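Orotidine 5'-phosphate decarboxylase (Sulfolobus solfataricus, PDB 4DBD) catalyses the decarboxylation of orotidine 5'-monophosphate to uridine 5'-monophosphate, the last step of de novo UMP synthesis. Local coordinates at the interface of chains A and B. Coordinates in Å, arbitrary orientation; residue numbers count along the deposited sequence, not the author numbering. Chains: chain A/B, Orotidine 5'-phosphate decarboxylase.

The interface of chains A and B. Residues chain A 36, 60, 72, 75-76; chain B 33-34, 37.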
ATOM      1  N   VAL A  36       0.761  -0.713  13.180  1.00 16.68           N
ATOM      2  CA  VAL A  36       1.818   0.288  13.236  1.00 19.64           C
ATOM      3  C   VAL A  36       1.252   1.692  13.477  1.00 26.45           C
ATOM      4  O   VAL A  36       1.845   2.479  14.202  1.00 29.78           O
ATOM      5  CB  VAL A  36       2.691   0.241  11.974  1.00 17.60           C
ATOM      6  CG1 VAL A  36       3.732   1.354  11.993  1.00 23.28           C
ATOM      7  CG2 VAL A  36       3.373  -1.120  11.861  1.00 16.10           C
ATOM      8  N   PHE A  60       2.403  -4.153   4.277  1.00 13.46           N
ATOM      9  CA  PHE A  60       1.881  -2.842   3.954  1.00 15.37           C
ATOM     10  C   PHE A  60       1.388  -2.842   2.504  1.00 18.80           C
ATOM     11  O   PHE A  60       1.227  -1.772   1.897  1.00 17.58           O
ATOM     12  CB  PHE A  60       2.969  -1.776   4.112  1.00 15.33           C
ATOM     13  CG  PHE A  60       3.374  -1.516   5.538  1.00 17.04           C
ATOM     14  CD1 PHE A  60       2.800  -2.212   6.592  1.00 16.13           C
ATOM     15  CD2 PHE A  60       4.331  -0.556   5.820  1.00 22.59           C
ATOM     16  CE1 PHE A  60       3.180  -1.961   7.897  1.00 19.36           C
ATOM     17  CE2 PHE A  60       4.714  -0.297   7.125  1.00 24.92           C
ATOM     18  CZ  PHE A  60       4.133  -1.002   8.167  1.00 22.15           C
ATOM     19  N   ILE A  72      10.472   2.582   2.400  1.00 18.21           N
ATOM     20  CA  ILE A  72       9.579   2.019   3.395  1.00 16.85           C
ATOM     21  C   ILE A  72      10.218   0.850   4.133  1.00 16.93           C
ATOM     22  O   ILE A  72      10.274   0.847   5.368  1.00 17.27           O
ATOM     23  CB  ILE A  72       8.264   1.567   2.740  1.00 14.89           C
ATOM     24  CG1 ILE A  72       7.498   2.784   2.220  1.00 21.37           C
ATOM     25  CG2 ILE A  72       7.414   0.771   3.720  1.00 16.01           C
ATOM     26  CD1 ILE A  72       6.319   2.445   1.317  1.00 17.36           C
ATOM     27  N   ARG A  75      13.063   0.975   6.894  1.00 18.96           N
ATOM     28  CA  ARG A  75      12.634   1.397   8.229  1.00 23.22           C
ATOM     29  C   ARG A  75      11.904   0.282   8.984  1.00 22.19           C
ATOM     30  O   ARG A  75      11.331   0.520  10.048  1.00 25.88           O
ATOM     31  CB  ARG A  75      11.718   2.631   8.139  1.00 24.21           C
ATOM     32  CG  ARG A  75      12.433   3.961   7.893  1.00 35.19           C
ATOM     33  CD  ARG A  75      13.033   4.058   6.507  1.00 42.69           C
ATOM     34  NE  ARG A  75      12.656   5.309   5.842  1.00 52.21           N
ATOM     35  CZ  ARG A  75      13.289   5.834   4.793  1.00 28.95           C
ATOM     36  NH1 ARG A  75      14.345   5.231   4.277  1.00 40.31           N
ATOM     37  NH2 ARG A  75      12.866   6.974   4.264  1.00 42.29           N
ATOM     38  N   LEU A  76      11.933  -0.931   8.437  1.00 19.20           N
ATOM     39  CA  LEU A  76      11.212  -2.064   9.014  1.00 18.08           C
ATOM     40  C   LEU A  76      12.094  -3.312   9.099  1.00 24.53           C
ATOM     41  O   LEU A  76      11.618  -4.436   8.920  1.00 23.55           O
ATOM     42  CB  LEU A  76       9.953  -2.363   8.180  1.00 24.83           C
ATOM     43  CG  LEU A  76       9.014  -1.185   7.917  1.00 24.91           C
ATOM     44  CD1 LEU A  76       8.152  -1.431   6.673  1.00 24.60           C
ATOM     45  CD2 LEU A  76       8.139  -0.872   9.120  1.00 26.60           C
TER
ATOM     46  N   LEU B  33       4.372   6.913   3.412  1.00 20.65           N
ATOM     47  CA  LEU B  33       4.856   5.985   4.432  1.00 19.59           C
ATOM     48  C   LEU B  33       6.310   6.243   4.840  1.00 17.85           C
ATOM     49  O   LEU B  33       6.667   6.081   6.015  1.00 21.12           O
ATOM     50  CB  LEU B  33       4.689   4.536   3.971  1.00 18.60           C
ATOM     51  CG  LEU B  33       3.414   3.848   4.455  1.00 22.80           C
ATOM     52  CD1 LEU B  33       3.132   2.598   3.633  1.00 24.61           C
ATOM     53  CD2 LEU B  33       3.522   3.526   5.948  1.00 28.26           C
ATOM     54  N   PRO B  34       7.167   6.644   3.881  1.00 16.24           N
ATOM     55  CA  PRO B  34       8.551   6.884   4.310  1.00 19.16           C
ATOM     56  C   PRO B  34       8.646   7.927   5.422  1.00 24.67           C
ATOM     57  O   PRO B  34       9.478   7.777   6.333  1.00 22.66           O
ATOM     58  CB  PRO B  34       9.213   7.409   3.042  1.00 21.60           C
ATOM     59  CG  PRO B  34       8.423   6.751   1.920  1.00 21.86           C
ATOM     60  CD  PRO B  34       7.008   6.755   2.416  1.00 19.15           C
ATOM     61  N   LEU B  37       7.085   6.550   8.795  1.00 23.30           N
ATOM     62  CA  LEU B  37       8.023   5.611   9.420  1.00 28.64           C
ATOM     63  C   LEU B  37       9.326   6.276   9.921  1.00 33.28           C
ATOM     64  O   LEU B  37       9.976   5.767  10.834  1.00 37.85           O
ATOM     65  CB  LEU B  37       8.348   4.445   8.478  1.00 19.67           C
ATOM     66  CG  LEU B  37       7.158   3.621   7.979  1.00 16.71           C
ATOM     67  CD1 LEU B  37       7.622   2.589   6.971  1.00 21.92           C
ATOM     68  CD2 LEU B  37       6.407   2.941   9.127  1.00 24.77           C
TER
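The backbone carbonyl oxygen O of A:Ile72 rests 3.6 Å from the methyl CD1 of B:Leu37, a van der Waals touch rather than a hydrogen bond. It lies in an apolar patch of the two-fold homodimer interface, where helix 33-39 of chain B packs against the end of helix 66-73 and the loop after it in chain A, two subunits of TIM-barrel fold. B:Leu37, with 76 Å² hidden, is the principal knob: its long forked chain reaches past the helix surface and spreads two methyls among chain A groups. CD1 meets CG2 of A:Ile72 at 3.7 Å. The side chain of A:Leu76 crosses that of B:Leu37 at about a right angle, CD1 of A:Leu76 lying 4.1 Å from CD1 of B:Leu37.

A:Ile72 divides its branches between two partners. With CG1 anti to the carbonyl carbon (chi1 -66°), CG2 is left for B:Leu37 and CG1 runs to CB of B:Leu33 at 3.7 Å; beta-branching lets one residue fill both places. A:Phe60, between the catalytic A:Asp59 and A:Lys61 of the family's DxK motif, suits its place because a flat ring serves two leucines differently. CD1 of B:Leu37 lies close to the ring plane, at the edge by CE2, whereas the methyls of B:Leu33 stand off one face, CD1 4.0 Å from CD2 of A:Phe60.

A:Arg75 packs through its aliphatic stem, CB to CB of B:Leu37 being 3.8 Å. Bends at chi2 (69°) and chi3 (130°) carry the guanidinium to B:Pro34, whose compact ring suits the helix's first turn. The other methyl of B:Leu37, CD2, reaches towards A:Val36, 4.2 Å from its CG1.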